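Local coordinates for protein 2-oxoglutarate-dependent dioxygenase DAO (Oryza sativa subsp. indica, PDB 6KUN) that probably catalyses the iron- and 2-oxoglutarate-dependent oxidation of the auxin indole-3-acetic acid to inactive 2-oxoindole-3-acetic acid, and here binds both compounds, at residues Thr174-Leu179 and Phe275-Tyr280; Arg282-Leu285 and Glu289-Gly292. All coordinates share one frame; numbering follows the deposited sequence. Where two conformers were deposited one is given.

Interaction 1: Thr174-Leu179 and Phe275-Tyr280; sequences TDSGFL and FKYDDY. With IAC (1H-indol-3-ylacetic acid), chain H.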
loop_
_atom_site.group_PDB
_atom_site.type_symbol
_atom_site.label_atom_id
_atom_site.label_comp_id
_atom_site.label_asym_id
_atom_site.label_seq_id
_atom_site.Cartn_x
_atom_site.Cartn_y
_atom_site.Cartn_z
ATOM N N THR B 174 -15.427 10.837 -20.822
ATOM C CA THR B 174 -15.631 11.703 -19.668
ATOM C C THR B 174 -16.645 10.983 -18.788
ATOM O O THR B 174 -17.424 10.183 -19.275
ATOM C CB THR B 174 -16.153 13.095 -20.041
ATOM O OG1 THR B 174 -17.390 12.969 -20.770
ATOM C CG2 THR B 174 -15.116 13.898 -20.838
ATOM N N ASP B 175 -16.648 11.313 -17.506
ATOM C CA ASP B 175 -17.754 10.939 -16.647
ATOM C C ASP B 175 -18.929 11.861 -16.940
ATOM O O ASP B 175 -18.742 13.069 -17.081
ATOM C CB ASP B 175 -17.369 11.070 -15.172
ATOM C CG ASP B 175 -16.213 10.174 -14.780
ATOM O OD1 ASP B 175 -15.956 9.175 -15.483
ATOM O OD2 ASP B 175 -15.572 10.468 -13.759
ATOM N N SER B 176 -20.153 11.308 -16.952
ATOM C CA SER B 176 -21.322 12.130 -17.254
ATOM C C SER B 176 -21.660 13.072 -16.104
ATOM O O SER B 176 -22.240 14.150 -16.329
ATOM C CB SER B 176 -22.542 11.239 -17.538
ATOM O OG SER B 176 -22.820 10.417 -16.426
ATOM N N GLY B 177 -21.284 12.689 -14.879
ATOM C CA GLY B 177 -21.709 13.360 -13.673
ATOM C C GLY B 177 -20.922 14.608 -13.328
ATOM O O GLY B 177 -20.167 15.154 -14.132
ATOM N N PHE B 178 -21.064 15.022 -12.071
ATOM C CA PHE B 178 -20.493 16.282 -11.593
ATOM C C PHE B 178 -19.011 16.161 -11.255
ATOM O O PHE B 178 -18.162 16.874 -11.839
ATOM C CB PHE B 178 -21.343 16.746 -10.375
ATOM C CG PHE B 178 -20.993 18.063 -9.825
ATOM C CD1 PHE B 178 -21.262 19.238 -10.544
ATOM C CD2 PHE B 178 -20.407 18.174 -8.568
ATOM C CE1 PHE B 178 -20.915 20.483 -10.023
ATOM C CE2 PHE B 178 -20.013 19.397 -8.059
ATOM C CZ PHE B 178 -20.298 20.565 -8.784
ATOM N N LEU B 179 -18.697 15.319 -10.262
ATOM C CA LEU B 179 -17.342 15.090 -9.778
ATOM C C LEU B 179 -17.194 13.619 -9.445
ATOM O O LEU B 179 -18.159 12.988 -9.005
ATOM C CB LEU B 179 -17.035 15.853 -8.490
ATOM C CG LEU B 179 -16.905 17.361 -8.562
ATOM C CD1 LEU B 179 -16.744 17.926 -7.172
ATOM C CD2 LEU B 179 -15.765 17.747 -9.464
ATOM N N PHE B 275 -31.221 21.020 -18.319
ATOM C CA PHE B 275 -31.543 19.670 -18.724
ATOM C C PHE B 275 -31.621 18.754 -17.509
ATOM O O PHE B 275 -31.084 19.038 -16.423
ATOM C CB PHE B 275 -30.566 19.144 -19.794
ATOM C CG PHE B 275 -29.120 19.041 -19.333
ATOM C CD1 PHE B 275 -28.263 20.133 -19.454
ATOM C CD2 PHE B 275 -28.628 17.863 -18.825
ATOM C CE1 PHE B 275 -26.948 20.035 -19.036
ATOM C CE2 PHE B 275 -27.319 17.745 -18.416
ATOM C CZ PHE B 275 -26.490 18.831 -18.511
ATOM N N LYS B 276 -32.334 17.629 -17.712
ATOM C CA LYS B 276 -32.400 16.561 -16.732
ATOM C C LYS B 276 -31.217 15.621 -16.933
ATOM O O LYS B 276 -30.980 15.132 -18.050
ATOM C CB LYS B 276 -33.705 15.770 -16.892
ATOM C CG LYS B 276 -34.969 16.588 -16.571
ATOM C CD LYS B 276 -35.075 16.923 -15.076
ATOM C CE LYS B 276 -36.507 17.287 -14.678
ATOM N NZ LYS B 276 -37.515 16.274 -15.143
ATOM N N TYR B 277 -30.511 15.329 -15.839
ATOM C CA TYR B 277 -29.339 14.470 -15.913
ATOM C C TYR B 277 -29.664 13.118 -16.546
ATOM O O TYR B 277 -28.936 12.634 -17.437
ATOM C CB TYR B 277 -28.771 14.283 -14.509
ATOM C CG TYR B 277 -27.643 13.295 -14.475
ATOM C CD1 TYR B 277 -26.487 13.543 -15.191
ATOM C CD2 TYR B 277 -27.720 12.119 -13.724
ATOM C CE1 TYR B 277 -25.448 12.654 -15.184
ATOM C CE2 TYR B 277 -26.674 11.239 -13.696
ATOM C CZ TYR B 277 -25.537 11.493 -14.429
ATOM O OH TYR B 277 -24.472 10.608 -14.415
ATOM N N ASP B 278 -30.776 12.529 -16.119
ATOM C CA ASP B 278 -31.258 11.285 -16.702
ATOM C C ASP B 278 -31.321 11.390 -18.223
ATOM O O ASP B 278 -30.813 10.521 -18.932
ATOM C CB ASP B 278 -32.635 10.928 -16.141
ATOM C CG ASP B 278 -33.050 9.508 -16.476
ATOM O OD1 ASP B 278 -32.407 8.564 -15.970
ATOM O OD2 ASP B 278 -34.018 9.335 -17.245
ATOM N N ASP B 279 -31.941 12.456 -18.722
ATOM C CA ASP B 279 -32.036 12.665 -20.161
ATOM C C ASP B 279 -30.655 12.796 -20.801
ATOM O O ASP B 279 -30.441 12.372 -21.937
ATOM C CB ASP B 279 -32.875 13.907 -20.465
ATOM C CG ASP B 279 -34.362 13.715 -20.139
ATOM O OD1 ASP B 279 -34.789 12.561 -19.928
ATOM O OD2 ASP B 279 -35.079 14.742 -20.056
ATOM N N TYR B 280 -29.711 13.433 -20.113
ATOM C CA TYR B 280 -28.380 13.553 -20.693
ATOM C C TYR B 280 -27.706 12.191 -20.789
ATOM O O TYR B 280 -27.047 11.896 -21.791
ATOM C CB TYR B 280 -27.521 14.544 -19.884
ATOM C CG TYR B 280 -26.156 14.682 -20.479
ATOM C CD1 TYR B 280 -25.977 15.169 -21.774
ATOM C CD2 TYR B 280 -25.045 14.251 -19.779
ATOM C CE1 TYR B 280 -24.714 15.238 -22.330
ATOM C CE2 TYR B 280 -23.799 14.320 -20.324
ATOM C CZ TYR B 280 -23.639 14.811 -21.587
ATOM O OH TYR B 280 -22.375 14.856 -22.093
HETATM C C IAC H . -22.699 7.151 -19.436
HETATM C C1 IAC H . -23.009 5.943 -18.908
HETATM C C2 IAC H . -22.720 4.749 -19.616
HETATM C C3 IAC H . -22.114 4.817 -20.847
HETATM C C4 IAC H . -21.788 6.052 -21.378
HETATM C C5 IAC H . -22.101 7.194 -20.684
HETATM C C7 IAC H . -23.583 6.158 -17.713
HETATM C C8 IAC H . -23.642 7.519 -17.478
HETATM C C17 IAC H . -24.158 5.228 -16.648
HETATM C C18 IAC H . -23.092 4.641 -15.739
HETATM N N IAC H . -23.090 8.134 -18.558
HETATM O O2 IAC H . -23.242 3.455 -15.334
HETATM O O3 IAC H . -22.100 5.332 -15.379
#
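Ser176 meets Tyr277 where the loop of Thr174-Leu179 passes the first turn of the helix that begins at that tyrosine; Asp175, just before the serine, is hydrogen-bonded through OD2 to Thr180. The nearest CA atoms still stand 8.0 Å apart (Ser176 to Tyr280, and Gly177 to Tyr277), and side chains therefore bridge the gap. Ser176 OG sits between its backbone N and carbonyl carbon (chi1 59°), which turns the hydroxyl to the Tyr277 phenol. Ser176 OG and Tyr277 OH form a 2.6 Å hydrogen bond in which either may donate; OG lies at the ring edge near its plane, and the CZ-OH-OG angle of about 121° suits a phenolic oxygen. Tyr277 reaches that point because CG is anti to its backbone N (chi1 174°). The same Ser176 OG stands 3.1 Å from the indole N of the bound auxin, so the tyrosine, a second-shell residue, is well placed to fix the serine hydroxyl beside the ligand. This site adjoins the predicted iron-binding facial triad of the jelly-roll fold, His173, Asp175 and His232. Ser176 O approaches the Tyr280 ring obliquely, 4.3 Å from Tyr280 CE2, and the Tyr280 hydroxyl is hydrogen-bonded to Asp217. Gly177 follows with its N 3.8 Å from Tyr277 OH. Beyond it the Phe178 ring packs edge-to-face with Trp149 and Trp222.

Interaction 2: Arg282-Leu285 and Glu289-Gly292; sequences RLRL and ERAG. With IAC (1H-indol-3-ylacetic acid), chain H.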
loop_
_atom_site.group_PDB
_atom_site.type_symbol
_atom_site.label_atom_id
_atom_site.label_comp_id
_atom_site.label_asym_id
_atom_site.label_seq_id
_atom_site.Cartn_x
_atom_site.Cartn_y
_atom_site.Cartn_z
ATOM N N ARG B 282 -29.274 9.294 -21.255
ATOM C CA ARG B 282 -29.903 8.724 -22.438
ATOM C C ARG B 282 -29.211 9.205 -23.700
ATOM O O ARG B 282 -28.891 8.409 -24.595
ATOM C CB ARG B 282 -31.374 9.124 -22.503
ATOM C CG ARG B 282 -32.244 8.620 -21.412
ATOM C CD ARG B 282 -33.705 9.056 -21.685
ATOM N NE ARG B 282 -34.189 8.590 -22.984
ATOM C CZ ARG B 282 -34.879 7.469 -23.167
ATOM N NH1 ARG B 282 -35.171 6.687 -22.138
ATOM N NH2 ARG B 282 -35.283 7.108 -24.366
ATOM N N LEU B 283 -29.000 10.527 -23.796
ATOM C CA LEU B 283 -28.403 11.116 -24.988
ATOM C C LEU B 283 -26.997 10.581 -25.237
ATOM O O LEU B 283 -26.627 10.344 -26.387
ATOM C CB LEU B 283 -28.385 12.639 -24.859
ATOM C CG LEU B 283 -27.987 13.458 -26.093
ATOM C CD1 LEU B 283 -29.038 13.399 -27.167
ATOM C CD2 LEU B 283 -27.690 14.914 -25.684
ATOM N N ARG B 284 -26.186 10.404 -24.189
ATOM C CA ARG B 284 -24.882 9.771 -24.371
ATOM C C ARG B 284 -25.062 8.343 -24.886
ATOM O O ARG B 284 -24.395 7.917 -25.841
ATOM C CB ARG B 284 -24.077 9.775 -23.051
ATOM C CG ARG B 284 -23.477 11.167 -22.685
ATOM C CD ARG B 284 -22.804 11.226 -21.268
ATOM N NE ARG B 284 -21.864 10.128 -21.050
ATOM C CZ ARG B 284 -20.534 10.241 -20.883
ATOM N NH1 ARG B 284 -19.954 11.400 -20.894
ATOM N NH2 ARG B 284 -19.818 9.144 -20.680
ATOM N N LEU B 285 -25.989 7.599 -24.272
ATOM C CA LEU B 285 -26.207 6.197 -24.651
ATOM C C LEU B 285 -26.690 6.071 -26.093
ATOM O O LEU B 285 -26.224 5.193 -26.826
ATOM C CB LEU B 285 -27.198 5.566 -23.671
ATOM C CG LEU B 285 -27.634 4.125 -23.944
ATOM C CD1 LEU B 285 -26.424 3.198 -23.907
ATOM C CD2 LEU B 285 -28.683 3.662 -22.937
ATOM N N GLU B 289 -21.831 9.307 -27.756
ATOM C CA GLU B 289 -20.900 10.406 -27.491
ATOM C C GLU B 289 -20.647 10.388 -25.992
ATOM O O GLU B 289 -21.477 10.868 -25.207
ATOM C CB GLU B 289 -21.467 11.734 -27.978
ATOM C CG GLU B 289 -21.624 11.769 -29.511
ATOM C CD GLU B 289 -22.264 13.033 -30.065
ATOM O OE1 GLU B 289 -22.941 13.772 -29.328
ATOM O OE2 GLU B 289 -22.078 13.287 -31.275
ATOM N N ARG B 290 -19.516 9.820 -25.582
ATOM C CA ARG B 290 -19.236 9.625 -24.161
ATOM C C ARG B 290 -18.071 10.461 -23.634
ATOM O O ARG B 290 -17.682 10.329 -22.474
ATOM C CB ARG B 290 -18.986 8.143 -23.867
ATOM C CG ARG B 290 -20.013 7.206 -24.485
ATOM C CD ARG B 290 -20.080 5.887 -23.732
ATOM N NE ARG B 290 -21.082 4.987 -24.295
ATOM C CZ ARG B 290 -22.352 4.946 -23.907
ATOM N NH1 ARG B 290 -23.193 4.094 -24.476
ATOM N NH2 ARG B 290 -22.781 5.758 -22.950
ATOM N N ALA B 291 -17.516 11.318 -24.484
ATOM C CA ALA B 291 -16.412 12.170 -24.084
ATOM C C ALA B 291 -16.829 13.633 -24.031
ATOM O O ALA B 291 -15.999 14.520 -24.228
ATOM C CB ALA B 291 -15.229 11.998 -25.023
ATOM N N GLY B 292 -18.093 13.905 -23.756
ATOM C CA GLY B 292 -18.582 15.269 -23.643
ATOM C C GLY B 292 -19.094 15.888 -24.926
ATOM O O GLY B 292 -19.683 16.979 -24.877
HETATM C C IAC H . -22.699 7.151 -19.436
HETATM C C1 IAC H . -23.009 5.943 -18.908
HETATM C C2 IAC H . -22.720 4.749 -19.616
HETATM C C3 IAC H . -22.114 4.817 -20.847
HETATM C C4 IAC H . -21.788 6.052 -21.378
HETATM C C5 IAC H . -22.101 7.194 -20.684
HETATM C C7 IAC H . -23.583 6.158 -17.713
HETATM C C8 IAC H . -23.642 7.519 -17.478
HETATM C C17 IAC H . -24.158 5.228 -16.648
HETATM C C18 IAC H . -23.092 4.641 -15.739
HETATM N N IAC H . -23.090 8.134 -18.558
HETATM O O2 IAC H . -23.242 3.455 -15.334
HETATM O O3 IAC H . -22.100 5.332 -15.379
#
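Glu289 starts the return of the chain past Arg284, its carbonyl O 3.2 Å from Arg284 CG and over one face of that residue's guanidinium. The Glu289 carboxylate turns to Arg297, with which OE1 forms a salt bridge. Arg290 comes next, and its CA stands 3.5 Å above the Arg284 guanidinium plane, over its centre. A bend at chi3 (50°) folds the Arg284 guanidinium back beneath this loop, with Arg284 NH1 and NH2 each 3.0 Å from Arg290 O. Outside the pair, Arg284 NH1 makes a salt bridge to Asp217 and NH2 a hydrogen bond to Thr174 O, so the buried group is fixed in rotation. Helix 277-287 and the loop after it line the auxin pocket of the jelly roll here. The modelled position of the indole against both arginines is doubtful, the approaches to Arg284 and above all to Arg290 being too short to interpret. A leucine in place of Arg284 would probably leave Asp217 without its charged mate and Arg290 CA without the flat group beneath it. The Arg290 side chain runs extended alongside Leu285, and Leu285 CD1 meets Arg290 NH1 at the guanidinium edge, in plane, 3.4 Å away. Arg284 O lies 3.8 Å above the Arg290 guanidinium, offset toward its rim.

Interaction 1 is buried and interaction 2 lies at the surface, its centre farther from the chain's centre (about 17 Å against 12 Å), yet both draw on helix 277-287 and both touch the auxin. The first joins the start of that helix to a loop of the catalytic fold about a hundred residues earlier; the second joins its later turns to the loop directly following. Their chemistry differs accordingly: neutral hydroxyls and aromatic rings in the former, guanidinium groups and backbone carbonyls in the latter. Thr174 connects them, its N 2.8 Å from Arg290 O in a probable hydrogen bond. Their outside partners converge as well, Tyr280 and Arg284 meeting on the same oxygen, Asp217 OD2.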